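Local coordinates for protein putative glycosyl hydrolase (PDB 3K11) that probably hydrolyses glycosidic linkages as a member of glycoside hydrolase family 88, although its actual substrate has not been established, at residues Y24-P29 and P419-S424; D37-Y42 and G369-T374; L72-F77 and T131-L136; D203-I208 and A271-C276. One frame throughout, in Å; residues are numbered along the deposited sequence.

Contact 1 (Y24-P29 and P419-S424). With EDO (1,2-ethanediol), chain J; EDO (1,2-ethanediol), chain S.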
loop_
_atom_site.group_PDB
_atom_site.type_symbol
_atom_site.label_atom_id
_atom_site.label_comp_id
_atom_site.label_asym_id
_atom_site.label_seq_id
_atom_site.Cartn_x
_atom_site.Cartn_y
_atom_site.Cartn_z
ATOM N N TYR A 24 -18.748 6.041 -15.836
ATOM C CA TYR A 24 -17.455 6.544 -16.289
ATOM C C TYR A 24 -17.692 7.324 -17.579
ATOM O O TYR A 24 -18.623 7.058 -18.299
ATOM C CB TYR A 24 -16.474 5.384 -16.587
ATOM C CG TYR A 24 -15.091 5.887 -16.967
ATOM C CD1 TYR A 24 -14.147 6.207 -15.985
ATOM C CD2 TYR A 24 -14.758 6.137 -18.294
ATOM C CE1 TYR A 24 -12.929 6.746 -16.344
ATOM C CE2 TYR A 24 -13.507 6.649 -18.651
ATOM C CZ TYR A 24 -12.617 6.978 -17.668
ATOM O OH TYR A 24 -11.405 7.502 -17.992
ATOM N N GLY A 25 -16.882 8.349 -17.825
ATOM C CA GLY A 25 -16.874 8.986 -19.130
ATOM C C GLY A 25 -17.547 10.341 -19.142
ATOM O O GLY A 25 -17.441 11.130 -18.200
ATOM N N ASP A 26 -18.250 10.574 -20.228
ATOM C CA ASP A 26 -18.923 11.843 -20.454
ATOM C C ASP A 26 -19.834 12.222 -19.302
ATOM O O ASP A 26 -20.480 11.367 -18.694
ATOM C CB ASP A 26 -19.779 11.771 -21.719
ATOM C CG ASP A 26 -18.955 11.686 -23.016
ATOM O OD1 ASP A 26 -17.786 12.099 -23.067
ATOM O OD2 ASP A 26 -19.534 11.209 -24.012
ATOM N N LEU A 27 -19.882 13.529 -19.043
ATOM C CA LEU A 27 -20.688 14.127 -18.023
ATOM C C LEU A 27 -21.149 15.476 -18.604
ATOM O O LEU A 27 -20.318 16.229 -19.127
ATOM C CB LEU A 27 -19.801 14.327 -16.813
ATOM C CG LEU A 27 -20.393 14.904 -15.545
ATOM C CD1 LEU A 27 -21.510 13.955 -15.073
ATOM C CD2 LEU A 27 -19.238 15.106 -14.484
ATOM N N THR A 28 -22.440 15.794 -18.522
ATOM C CA THR A 28 -22.949 17.088 -18.977
ATOM C C THR A 28 -23.286 17.942 -17.764
ATOM O O THR A 28 -23.598 17.416 -16.698
ATOM C CB THR A 28 -24.233 16.938 -19.835
ATOM O OG1 THR A 28 -25.277 16.490 -18.986
ATOM C CG2 THR A 28 -24.003 15.951 -20.968
ATOM N N PRO A 29 -23.169 19.260 -17.897
ATOM C CA PRO A 29 -23.595 20.077 -16.770
ATOM C C PRO A 29 -25.076 19.914 -16.450
ATOM O O PRO A 29 -25.454 20.053 -15.306
ATOM C CB PRO A 29 -23.237 21.506 -17.195
ATOM C CG PRO A 29 -23.001 21.463 -18.638
ATOM C CD PRO A 29 -22.607 20.068 -18.990
ATOM N N PRO A 419 -13.829 18.816 -21.966
ATOM C CA PRO A 419 -13.411 17.430 -21.877
ATOM C C PRO A 419 -14.072 16.573 -22.938
ATOM O O PRO A 419 -15.169 16.901 -23.405
ATOM C CB PRO A 419 -13.865 17.017 -20.478
ATOM C CG PRO A 419 -14.943 17.932 -20.142
ATOM C CD PRO A 419 -14.634 19.222 -20.814
ATOM N N GLN A 420 -13.392 15.489 -23.317
ATOM C CA GLN A 420 -13.826 14.611 -24.353
ATOM C C GLN A 420 -13.131 13.266 -24.195
ATOM O O GLN A 420 -11.989 13.169 -23.743
ATOM C CB GLN A 420 -13.484 15.270 -25.704
ATOM C CG GLN A 420 -13.838 14.480 -26.907
ATOM C CD GLN A 420 -13.920 15.316 -28.176
ATOM O OE1 GLN A 420 -13.845 16.551 -28.135
ATOM N NE2 GLN A 420 -14.049 14.633 -29.325
HETATM N N MSE A 421 -13.829 12.211 -24.577
HETATM C CA MSE A 421 -13.261 10.886 -24.543
HETATM C C MSE A 421 -12.226 10.781 -25.669
HETATM O O MSE A 421 -12.441 11.241 -26.799
HETATM C CB MSE A 421 -14.384 9.842 -24.704
HETATM C CG MSE A 421 -15.361 9.793 -23.506
HETATM SE SE MSE A 421 -14.544 8.863 -22.079
HETATM C CE MSE A 421 -14.619 7.122 -22.708
ATOM N N ASN A 422 -11.087 10.197 -25.345
ATOM C CA ASN A 422 -10.024 9.950 -26.308
ATOM C C ASN A 422 -9.419 8.601 -25.960
ATOM O O ASN A 422 -8.900 8.419 -24.873
ATOM C CB ASN A 422 -8.985 11.072 -26.246
ATOM C CG ASN A 422 -8.036 11.038 -27.401
ATOM O OD1 ASN A 422 -7.841 9.995 -28.030
ATOM N ND2 ASN A 422 -7.423 12.176 -27.688
ATOM N N ASP A 423 -9.495 7.644 -26.874
ATOM C CA ASP A 423 -8.936 6.309 -26.575
ATOM C C ASP A 423 -9.564 5.719 -25.295
ATOM O O ASP A 423 -8.907 5.032 -24.547
ATOM C CB ASP A 423 -7.411 6.470 -26.465
ATOM C CG ASP A 423 -6.634 5.325 -27.009
ATOM O OD1 ASP A 423 -7.208 4.322 -27.471
ATOM O OD2 ASP A 423 -5.415 5.457 -26.943
ATOM N N SER A 424 -10.867 5.984 -25.074
ATOM C CA SER A 424 -11.656 5.402 -24.004
ATOM C C SER A 424 -11.380 6.009 -22.643
ATOM O O SER A 424 -11.877 5.490 -21.638
ATOM C CB SER A 424 -11.449 3.868 -23.924
ATOM O OG SER A 424 -11.784 3.216 -25.135
HETATM C C1 EDO J . -4.593 1.481 -27.955
HETATM O O1 EDO J . -5.755 1.994 -27.285
HETATM C C2 EDO J . -3.400 2.402 -27.812
HETATM O O2 EDO J . -3.862 3.729 -28.027
HETATM C C1 EDO S . -17.200 5.061 -21.169
HETATM O O1 EDO S . -16.354 3.973 -21.641
HETATM C C2 EDO S . -18.656 4.648 -20.939
HETATM O O2 EDO S . -18.847 3.896 -19.718
HETATM O O HOH W 1 -16.622 12.523 -25.511
#

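Contact 2 (D37-Y42 and G369-T374). With EDO (1,2-ethanediol), chain T.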
loop_
_atom_site.group_PDB
_atom_site.type_symbol
_atom_site.label_atom_id
_atom_site.label_comp_id
_atom_site.label_asym_id
_atom_site.label_seq_id
_atom_site.Cartn_x
_atom_site.Cartn_y
_atom_site.Cartn_z
ATOM N N ASP A 37 -29.990 19.108 -7.946
ATOM C CA ASP A 37 -31.400 19.522 -7.742
ATOM C C ASP A 37 -32.170 18.472 -6.931
ATOM O O ASP A 37 -33.005 18.820 -6.107
ATOM C CB ASP A 37 -32.083 19.743 -9.081
ATOM C CG ASP A 37 -31.821 21.131 -9.691
ATOM O OD1 ASP A 37 -31.360 22.053 -8.991
ATOM O OD2 ASP A 37 -32.131 21.259 -10.915
ATOM N N ARG A 38 -31.857 17.189 -7.127
ATOM C CA ARG A 38 -32.489 16.106 -6.351
ATOM C C ARG A 38 -32.086 16.176 -4.879
ATOM O O ARG A 38 -32.927 16.036 -3.979
ATOM C CB ARG A 38 -32.196 14.739 -6.965
ATOM C CG ARG A 38 -32.998 13.624 -6.329
ATOM C CD ARG A 38 -33.028 12.351 -7.169
ATOM N NE ARG A 38 -31.747 11.649 -7.191
ATOM C CZ ARG A 38 -30.833 11.763 -8.153
ATOM N NH1 ARG A 38 -31.001 12.569 -9.200
ATOM N NH2 ARG A 38 -29.707 11.077 -8.053
ATOM N N VAL A 39 -30.805 16.430 -4.628
ATOM C CA VAL A 39 -30.327 16.601 -3.257
ATOM C C VAL A 39 -30.966 17.859 -2.652
ATOM O O VAL A 39 -31.445 17.843 -1.515
ATOM C CB VAL A 39 -28.785 16.722 -3.192
ATOM C CG1 VAL A 39 -28.370 17.057 -1.780
ATOM C CG2 VAL A 39 -28.088 15.426 -3.720
ATOM N N PHE A 40 -30.979 18.949 -3.414
ATOM C CA PHE A 40 -31.527 20.203 -2.924
ATOM C C PHE A 40 -33.005 20.051 -2.553
ATOM O O PHE A 40 -33.446 20.525 -1.501
ATOM C CB PHE A 40 -31.361 21.296 -3.985
ATOM C CG PHE A 40 -31.957 22.612 -3.584
ATOM C CD1 PHE A 40 -31.447 23.300 -2.513
ATOM C CD2 PHE A 40 -33.066 23.133 -4.250
ATOM C CE1 PHE A 40 -31.994 24.497 -2.096
ATOM C CE2 PHE A 40 -33.623 24.323 -3.842
ATOM C CZ PHE A 40 -33.068 25.023 -2.769
ATOM N N ALA A 41 -33.778 19.411 -3.414
ATOM C CA ALA A 41 -35.232 19.275 -3.136
ATOM C C ALA A 41 -35.421 18.494 -1.845
ATOM O O ALA A 41 -36.260 18.806 -1.010
ATOM C CB ALA A 41 -35.946 18.582 -4.294
ATOM N N TYR A 42 -34.614 17.465 -1.670
ATOM C CA TYR A 42 -34.701 16.666 -0.470
ATOM C C TYR A 42 -34.372 17.455 0.793
ATOM O O TYR A 42 -35.124 17.446 1.740
ATOM C CB TYR A 42 -33.768 15.457 -0.598
ATOM C CG TYR A 42 -33.708 14.637 0.668
ATOM C CD1 TYR A 42 -34.818 13.966 1.138
ATOM C CD2 TYR A 42 -32.538 14.516 1.374
ATOM C CE1 TYR A 42 -34.755 13.227 2.313
ATOM C CE2 TYR A 42 -32.475 13.787 2.540
ATOM C CZ TYR A 42 -33.572 13.139 2.999
ATOM O OH TYR A 42 -33.451 12.414 4.179
ATOM N N GLY A 369 -32.873 11.477 -2.933
ATOM C CA GLY A 369 -32.002 12.642 -2.841
ATOM C C GLY A 369 -31.051 12.597 -1.657
ATOM O O GLY A 369 -30.365 13.598 -1.347
ATOM N N GLN A 370 -31.049 11.462 -0.949
ATOM C CA GLN A 370 -30.104 11.264 0.143
ATOM C C GLN A 370 -28.737 10.949 -0.418
ATOM O O GLN A 370 -28.613 10.507 -1.545
ATOM C CB GLN A 370 -30.534 10.119 1.051
ATOM C CG GLN A 370 -31.892 10.350 1.721
ATOM C CD GLN A 370 -32.301 9.186 2.579
ATOM O OE1 GLN A 370 -32.084 8.027 2.200
ATOM N NE2 GLN A 370 -32.921 9.473 3.728
ATOM N N VAL A 371 -27.724 11.155 0.404
ATOM C CA VAL A 371 -26.344 10.860 0.044
ATOM C C VAL A 371 -25.909 9.675 0.897
ATOM O O VAL A 371 -25.816 9.774 2.139
ATOM C CB VAL A 371 -25.421 12.074 0.264
ATOM C CG1 VAL A 371 -23.967 11.670 0.053
ATOM C CG2 VAL A 371 -25.848 13.248 -0.671
ATOM N N GLU A 372 -25.643 8.567 0.220
ATOM C CA GLU A 372 -25.219 7.315 0.869
ATOM C C GLU A 372 -23.707 7.204 1.021
ATOM O O GLU A 372 -22.942 7.808 0.270
ATOM C CB GLU A 372 -25.726 6.106 0.073
ATOM C CG GLU A 372 -27.265 6.093 -0.088
ATOM C CD GLU A 372 -27.842 4.824 -0.735
ATOM O OE1 GLU A 372 -27.089 3.910 -1.188
ATOM O OE2 GLU A 372 -29.099 4.721 -0.741
ATOM N N GLY A 373 -23.285 6.359 1.964
ATOM C CA GLY A 373 -21.866 6.082 2.176
ATOM C C GLY A 373 -21.068 7.152 2.923
ATOM O O GLY A 373 -19.823 7.138 2.843
ATOM N N THR A 374 -21.749 8.017 3.677
ATOM C CA THR A 374 -21.089 9.062 4.445
ATOM C C THR A 374 -20.799 8.599 5.871
ATOM O O THR A 374 -21.699 8.161 6.577
ATOM C CB THR A 374 -21.934 10.312 4.548
ATOM O OG1 THR A 374 -22.145 10.843 3.229
ATOM C CG2 THR A 374 -21.261 11.380 5.428
HETATM C C1 EDO T . -27.371 5.355 -4.435
HETATM O O1 EDO T . -26.363 4.466 -3.872
HETATM C C2 EDO T . -28.454 4.586 -5.195
HETATM O O2 EDO T . -29.324 3.853 -4.290
#

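Contact 3 (L72-F77 and T131-L136). With EDO (1,2-ethanediol), chain Q.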
loop_
_atom_site.group_PDB
_atom_site.type_symbol
_atom_site.label_atom_id
_atom_site.label_comp_id
_atom_site.label_asym_id
_atom_site.label_seq_id
_atom_site.Cartn_x
_atom_site.Cartn_y
_atom_site.Cartn_z
ATOM N N LEU A 72 -37.109 24.783 17.403
ATOM C CA LEU A 72 -37.082 24.722 15.947
ATOM C C LEU A 72 -37.669 23.360 15.560
ATOM O O LEU A 72 -37.356 22.340 16.188
ATOM C CB LEU A 72 -35.648 24.851 15.448
ATOM C CG LEU A 72 -34.873 26.130 15.808
ATOM C CD1 LEU A 72 -33.535 26.124 15.171
ATOM C CD2 LEU A 72 -35.718 27.368 15.399
ATOM N N GLU A 73 -38.527 23.341 14.557
ATOM C CA GLU A 73 -39.112 22.091 14.079
ATOM C C GLU A 73 -37.997 21.135 13.668
ATOM O O GLU A 73 -37.058 21.525 12.945
ATOM C CB GLU A 73 -40.044 22.367 12.882
ATOM C CG GLU A 73 -40.676 21.089 12.371
ATOM C CD GLU A 73 -41.613 21.289 11.239
ATOM O OE1 GLU A 73 -41.679 22.406 10.709
ATOM O OE2 GLU A 73 -42.249 20.288 10.851
ATOM N N ARG A 74 -38.078 19.879 14.099
ATOM C CA ARG A 74 -37.008 18.964 13.815
ATOM C C ARG A 74 -37.228 18.273 12.480
ATOM O O ARG A 74 -38.134 17.471 12.345
ATOM C CB ARG A 74 -36.918 17.927 14.920
ATOM C CG ARG A 74 -36.772 18.478 16.323
ATOM C CD ARG A 74 -35.560 19.234 16.447
ATOM N NE ARG A 74 -35.101 19.447 17.825
ATOM C CZ ARG A 74 -34.854 20.626 18.397
ATOM N NH1 ARG A 74 -35.178 21.779 17.818
ATOM N NH2 ARG A 74 -34.295 20.653 19.589
ATOM N N GLY A 75 -36.443 18.625 11.488
ATOM C CA GLY A 75 -36.383 17.881 10.222
ATOM C C GLY A 75 -35.217 16.920 10.350
ATOM O O GLY A 75 -34.707 16.737 11.440
ATOM N N ALA A 76 -34.772 16.308 9.259
ATOM C CA ALA A 76 -33.666 15.347 9.350
ATOM C C ALA A 76 -32.356 16.008 9.660
ATOM O O ALA A 76 -31.487 15.370 10.230
ATOM C CB ALA A 76 -33.547 14.500 8.035
ATOM N N PHE A 77 -32.184 17.291 9.307
ATOM C CA PHE A 77 -30.907 17.957 9.502
ATOM C C PHE A 77 -31.048 19.268 10.265
ATOM O O PHE A 77 -32.003 20.016 10.020
ATOM C CB PHE A 77 -30.306 18.260 8.152
ATOM C CG PHE A 77 -30.228 17.059 7.271
ATOM C CD1 PHE A 77 -29.344 16.027 7.591
ATOM C CD2 PHE A 77 -31.110 16.902 6.200
ATOM C CE1 PHE A 77 -29.322 14.875 6.830
ATOM C CE2 PHE A 77 -31.067 15.772 5.422
ATOM C CZ PHE A 77 -30.150 14.747 5.748
ATOM N N THR A 131 -33.836 26.672 27.203
ATOM C CA THR A 131 -34.457 26.773 25.888
ATOM C C THR A 131 -33.996 25.642 24.977
ATOM O O THR A 131 -33.304 24.711 25.412
ATOM C CB THR A 131 -34.206 28.168 25.229
ATOM O OG1 THR A 131 -35.124 28.357 24.148
ATOM C CG2 THR A 131 -32.839 28.319 24.743
ATOM N N ASP A 132 -34.412 25.709 23.716
ATOM C CA ASP A 132 -33.995 24.723 22.699
ATOM C C ASP A 132 -32.475 24.623 22.669
ATOM O O ASP A 132 -31.766 25.599 22.438
ATOM C CB ASP A 132 -34.543 25.207 21.355
ATOM C CG ASP A 132 -34.351 24.229 20.222
ATOM O OD1 ASP A 132 -33.612 23.240 20.363
ATOM O OD2 ASP A 132 -34.934 24.500 19.155
ATOM N N SER A 133 -31.958 23.425 22.884
ATOM C CA SER A 133 -30.518 23.214 22.795
ATOM C C SER A 133 -29.918 23.674 21.460
ATOM O O SER A 133 -28.740 24.044 21.397
ATOM C CB SER A 133 -30.212 21.744 23.000
ATOM O OG SER A 133 -30.822 20.988 21.967
ATOM N N GLN A 134 -30.706 23.677 20.379
ATOM C CA GLN A 134 -30.185 24.140 19.087
ATOM C C GLN A 134 -29.929 25.633 19.142
ATOM O O GLN A 134 -29.026 26.165 18.478
ATOM C CB GLN A 134 -31.153 23.793 17.943
ATOM C CG GLN A 134 -31.226 22.291 17.664
ATOM C CD GLN A 134 -31.916 21.949 16.343
ATOM O OE1 GLN A 134 -32.007 22.790 15.447
ATOM N NE2 GLN A 134 -32.373 20.695 16.211
ATOM N N LEU A 135 -30.734 26.337 19.923
ATOM C CA LEU A 135 -30.534 27.765 20.068
ATOM C C LEU A 135 -29.373 28.089 20.990
ATOM O O LEU A 135 -28.710 29.125 20.824
ATOM C CB LEU A 135 -31.831 28.476 20.488
ATOM C CG LEU A 135 -32.609 28.972 19.278
ATOM C CD1 LEU A 135 -31.855 30.125 18.604
ATOM C CD2 LEU A 135 -33.040 27.882 18.268
ATOM N N LEU A 136 -29.105 27.226 21.955
ATOM C CA LEU A 136 -27.948 27.449 22.798
ATOM C C LEU A 136 -26.634 27.326 22.012
ATOM O O LEU A 136 -25.628 27.954 22.360
ATOM C CB LEU A 136 -27.977 26.515 24.027
ATOM C CG LEU A 136 -29.112 26.856 25.013
ATOM C CD1 LEU A 136 -29.068 25.850 26.127
ATOM C CD2 LEU A 136 -29.055 28.276 25.570
HETATM C C1 EDO Q . -36.311 22.782 25.887
HETATM O O1 EDO Q . -36.884 24.097 25.887
HETATM C C2 EDO Q . -36.064 22.334 27.314
HETATM O O2 EDO Q . -34.820 22.872 27.739
#

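Contact 4 (D203-I208 and A271-C276)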
loop_
_atom_site.group_PDB
_atom_site.type_symbol
_atom_site.label_atom_id
_atom_site.label_comp_id
_atom_site.label_asym_id
_atom_site.label_seq_id
_atom_site.Cartn_x
_atom_site.Cartn_y
_atom_site.Cartn_z
ATOM N N ASP A 203 -10.176 21.531 12.725
ATOM C CA ASP A 203 -10.278 22.940 13.170
ATOM C C ASP A 203 -9.603 23.896 12.203
ATOM O O ASP A 203 -9.831 25.071 12.281
ATOM C CB ASP A 203 -9.739 23.141 14.561
ATOM C CG ASP A 203 -10.681 22.641 15.650
ATOM O OD1 ASP A 203 -11.909 22.572 15.397
ATOM O OD2 ASP A 203 -10.192 22.400 16.764
HETATM N N MSE A 204 -8.773 23.393 11.278
HETATM C CA MSE A 204 -8.320 24.235 10.184
HETATM C C MSE A 204 -9.561 24.836 9.496
HETATM O O MSE A 204 -9.636 26.026 9.224
HETATM C CB MSE A 204 -7.471 23.455 9.191
HETATM C CG MSE A 204 -6.107 23.097 9.762
HETATM SE SE MSE A 204 -4.941 22.263 8.485
HETATM C CE MSE A 204 -4.413 23.849 7.547
ATOM N N PHE A 205 -10.562 23.997 9.268
ATOM C CA PHE A 205 -11.783 24.374 8.559
ATOM C C PHE A 205 -12.790 24.997 9.485
ATOM O O PHE A 205 -13.512 25.913 9.092
ATOM C CB PHE A 205 -12.371 23.172 7.835
ATOM C CG PHE A 205 -13.611 23.490 7.078
ATOM C CD1 PHE A 205 -13.561 24.259 5.892
ATOM C CD2 PHE A 205 -14.830 23.070 7.571
ATOM C CE1 PHE A 205 -14.733 24.584 5.221
ATOM C CE2 PHE A 205 -16.017 23.409 6.917
ATOM C CZ PHE A 205 -15.961 24.152 5.735
HETATM N N MSE A 206 -12.838 24.541 10.726
HETATM C CA MSE A 206 -13.798 25.154 11.644
HETATM C C MSE A 206 -13.448 26.604 11.950
HETATM O O MSE A 206 -14.338 27.429 12.176
HETATM C CB MSE A 206 -13.943 24.357 12.938
HETATM C CG MSE A 206 -14.267 22.927 12.769
HETATM SE SE MSE A 206 -15.910 22.568 11.712
HETATM C CE MSE A 206 -15.384 20.781 10.911
ATOM N N GLY A 207 -12.164 26.923 11.989
ATOM C CA GLY A 207 -11.688 28.268 12.362
ATOM C C GLY A 207 -11.164 29.210 11.291
ATOM O O GLY A 207 -11.461 30.399 11.323
ATOM N N ILE A 208 -10.433 28.700 10.304
ATOM C CA ILE A 208 -9.677 29.605 9.402
ATOM C C ILE A 208 -10.554 30.354 8.403
ATOM O O ILE A 208 -10.413 31.561 8.300
ATOM C CB ILE A 208 -8.476 28.901 8.752
ATOM C CG1 ILE A 208 -7.552 28.413 9.874
ATOM C CG2 ILE A 208 -7.762 29.803 7.729
ATOM C CD1 ILE A 208 -6.389 27.481 9.364
ATOM N N ALA A 271 -8.983 20.098 5.397
ATOM C CA ALA A 271 -7.704 20.806 5.251
ATOM C C ALA A 271 -7.552 21.313 3.812
ATOM O O ALA A 271 -7.043 22.413 3.571
ATOM C CB ALA A 271 -6.525 19.867 5.568
ATOM N N LEU A 272 -7.974 20.505 2.848
ATOM C CA LEU A 272 -7.911 20.907 1.422
ATOM C C LEU A 272 -8.865 22.059 1.157
ATOM O O LEU A 272 -8.531 23.032 0.458
ATOM C CB LEU A 272 -8.231 19.691 0.527
ATOM C CG LEU A 272 -7.735 19.771 -0.946
ATOM C CD1 LEU A 272 -6.181 19.877 -1.063
ATOM C CD2 LEU A 272 -8.283 18.586 -1.748
ATOM N N LEU A 273 -10.050 21.957 1.765
ATOM C CA LEU A 273 -11.094 22.989 1.639
ATOM C C LEU A 273 -10.674 24.269 2.320
ATOM O O LEU A 273 -10.966 25.366 1.818
ATOM C CB LEU A 273 -12.443 22.440 2.159
ATOM C CG LEU A 273 -13.706 23.285 2.044
ATOM C CD1 LEU A 273 -13.896 23.922 0.721
ATOM C CD2 LEU A 273 -14.931 22.433 2.412
ATOM N N THR A 274 -10.006 24.162 3.460
ATOM C CA THR A 274 -9.465 25.356 4.133
ATOM C C THR A 274 -8.505 26.121 3.242
ATOM O O THR A 274 -8.572 27.350 3.119
ATOM C CB THR A 274 -8.714 24.961 5.413
ATOM O OG1 THR A 274 -9.644 24.336 6.293
ATOM C CG2 THR A 274 -8.146 26.187 6.119
ATOM N N ALA A 275 -7.591 25.401 2.597
ATOM C CA ALA A 275 -6.672 26.043 1.650
ATOM C C ALA A 275 -7.440 26.761 0.546
ATOM O O ALA A 275 -7.103 27.880 0.186
ATOM C CB ALA A 275 -5.714 25.002 1.088
ATOM N N CYS A 276 -8.488 26.132 -0.016
ATOM C CA CYS A 276 -9.327 26.801 -1.018
ATOM C C CYS A 276 -10.017 28.032 -0.465
ATOM O O CYS A 276 -10.000 29.061 -1.113
ATOM C CB CYS A 276 -10.388 25.837 -1.577
ATOM S SG CYS A 276 -9.706 24.483 -2.576
#

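Contact 1 (Y24-P29 and P419-S424)
Met421, present as selenomethionine, rests its selenium on the chain at Gly25 and beside the ring of Tyr24, with SE 3.8 Å from Gly25 CA and 4.2 Å from Tyr24 CE2. The selenium approaches obliquely, 66° off the ring normal, in a Met-aromatic contact. Its chain is bent at chi2 and again at chi3, which turns the methyl back toward an ethanediol: Met421 CE lies 3.6 Å from C1 of that molecule, which also meets the edge of the Tyr24 ring. Lower on the same side chain, Met421 CG touches Asp26 OD1 at 3.4 Å. A water bridges the two residues, donating to Asp26 OD1 (2.7 Å) and accepting from Met421 N (3.0 Å).

The 419-424 side belongs to a two-stranded antiparallel hairpin, 420-422 with 425-427, whose type I' turn places Asp423 and Ser424 at positive phi, 56° and 76°. From this turn Ser424 O comes 3.6 Å from Tyr24 CE2. Beyond the segments, Tyr24 OH bonds Val426 N and Asp383 of the second subunit. Asp423 OD2 makes a salt bridge to Arg193 of that subunit, and both carboxylate oxygens accept from a second ethanediol. An alanine at Asp423 would probably leave that arginine without its charged mate. Gly25 O is held by Gln355 and His359 of helix 347-362.

Contact 2 (D37-Y42 and G369-T374)
A buried helix-to-loop contact brings Val39 and Tyr42 of helix 29-45 against Gly369 and Gln370, in the loop that follows helix 347-362. The approach is very close at one point, where the CA atoms of Val39 and Gly369 are 4.3 Å apart. Only a glycine fits there: a CB built on Gly369 would fall 2.5 Å from Arg38 O and would also collide with Tyr42 CB. Gly369 O, buried with no hydrogen-bond partner in the model, instead faces the helix backbone, where Val39 CA lies 3.6 Å away in a CA-H...O contact with an angle of 159° at the hydrogen.

With CG anti to its backbone N (chi1 175°), Tyr42 carries its ring out over the loop at Gly369 and Gln370, where Gly369 O comes to Tyr42 CD2 at 3.6 Å. Gln370 N sits over one face, and Gln370 CG reaches Tyr42 CZ at 3.5 Å. From there the Gln370 chain runs extended, and NE2 donates to Tyr42 OH at 3.0 Å with an N-H...O angle of 170°. The hydroxyl oxygen lies in the amide plane, which is almost perpendicular to the ring. The loop is further fixed by Arg38: its CG packs on Gly369 CA, while its guanidinium bonds Asn366 O and Ile365 O and pairs with Asp35.

Val39 also touches Tyr400 and Leu404, so the first helix of the chain meets the last, 400-416, beside this loop. Such closure between the first and last helices is consistent with the six-hairpin (alpha/alpha) barrel of this clan.

Contact 3 (L72-F77 and T131-L136)
Leu72 and Asp132 come together where the chain leaves strand 70-72 and where helix 133-139 begins, their CA atoms 7.4 Å apart. Segment 72-77 is otherwise loop, and Asp132 is the N-cap of the helix. Leu72 N donates to Asp132 OD2 at 2.8 Å, nearly along the C-O axis.

With CG anti to its backbone N (chi1 -173°), Asp132 holds its carboxylate between the helix start and segment 72-77, where it gathers four donors, two on each oxygen. Asp132 OD1 accepts the capping bond from Gln134 N at 2.9 Å; Arg74 NH2 reaches the same Asp132 OD1 from the opposite face of the carboxylate, at 2.8 Å. Arg74 NH1 meets Asp132 OD2 at 3.0 Å on the syn side, tilted out of the carboxylate plane, which completes an end-on, two-nitrogen salt bridge. NH1 has a second acceptor in Leu72 O, and this tethers the guanidinium to the end of its own strand. With so many donors and a helix N-terminus nearby, the aspartate is likely to remain ionised.

Over one guanidinium face lies the Gln134 amide, stacked with the planes only 19° apart and Gln134 NE2 3.3 Å from Arg74 CZ; NE2 and the arginine nitrogens are all donors and do not bond. Next to the polar cluster, Leu72 CG packs tightly on Leu135 CD2 (3.5 Å), the two side chains meeting at about a right angle.

Arg74 also packs on Ser9 of the third subunit. One carboxylate thus serves as an aspartate N-cap to the helix and as half of a bidentate salt bridge to the loop after the strand.

Contact 4 (D203-I208 and A271-C276)
Thr274, the residue most covered here, points into helix 202-217 and settles among Met204, Phe205 and Ile208. Its OG1 lies 3.1 Å from Phe205 CA, close against the helix backbone, and in the plane of the Phe205 ring at its edge. The hydroxyl bonds Trp270 O, one turn back in its own helix, so this buried polar group is satisfied locally. Thr274 CG2 packs 3.8 Å from Ile208 CB.

The two segments run in the same general direction, inclined by 31°, with axes approaching to 8.2 Å. This is close helix-helix packing near the centre of the chain, consistent with the (alpha/alpha) barrel of the six-hairpin clan.

Phe205, with CG anti to its backbone N (chi1 -179°), carries its ring to helix 265-281, where Phe205 CE1 meets Leu273 CD2 at 3.5 Å, the two side chains crossing at a slant. Trp270 stacks on the same ring. An alanine at Phe205 would probably open a gap beside Leu273 and leave the Trp270 ring without its stacking partner. On the other flank of Thr274, Met204, a selenomethionine, has SE 4.1 Å from Ala271 CB and also touches Phe233 and Phe236 of helix 222-240.

Contact 1 closes the longest loop of the four and encloses the other three along the sequence; contact 2 in turn encloses contacts 3 and 4, which follow each other in series. Contacts 2 and 3 meet directly, Tyr42 CE2 packing on Phe77 CE2 at 3.8 Å, with centres 21 Å apart. Contacts 1 and 3 lie on opposite sides of the chain's centre, 44 Å between their own centres. Contact 4 is the most central, about 9 Å from the middle of the chain, and its nearest atoms are about 12 Å from contact 2. No active-site ligand is bound at these contacts; the ethanediols at contacts 1, 2 and 3 probably come from the crystallisation liquor.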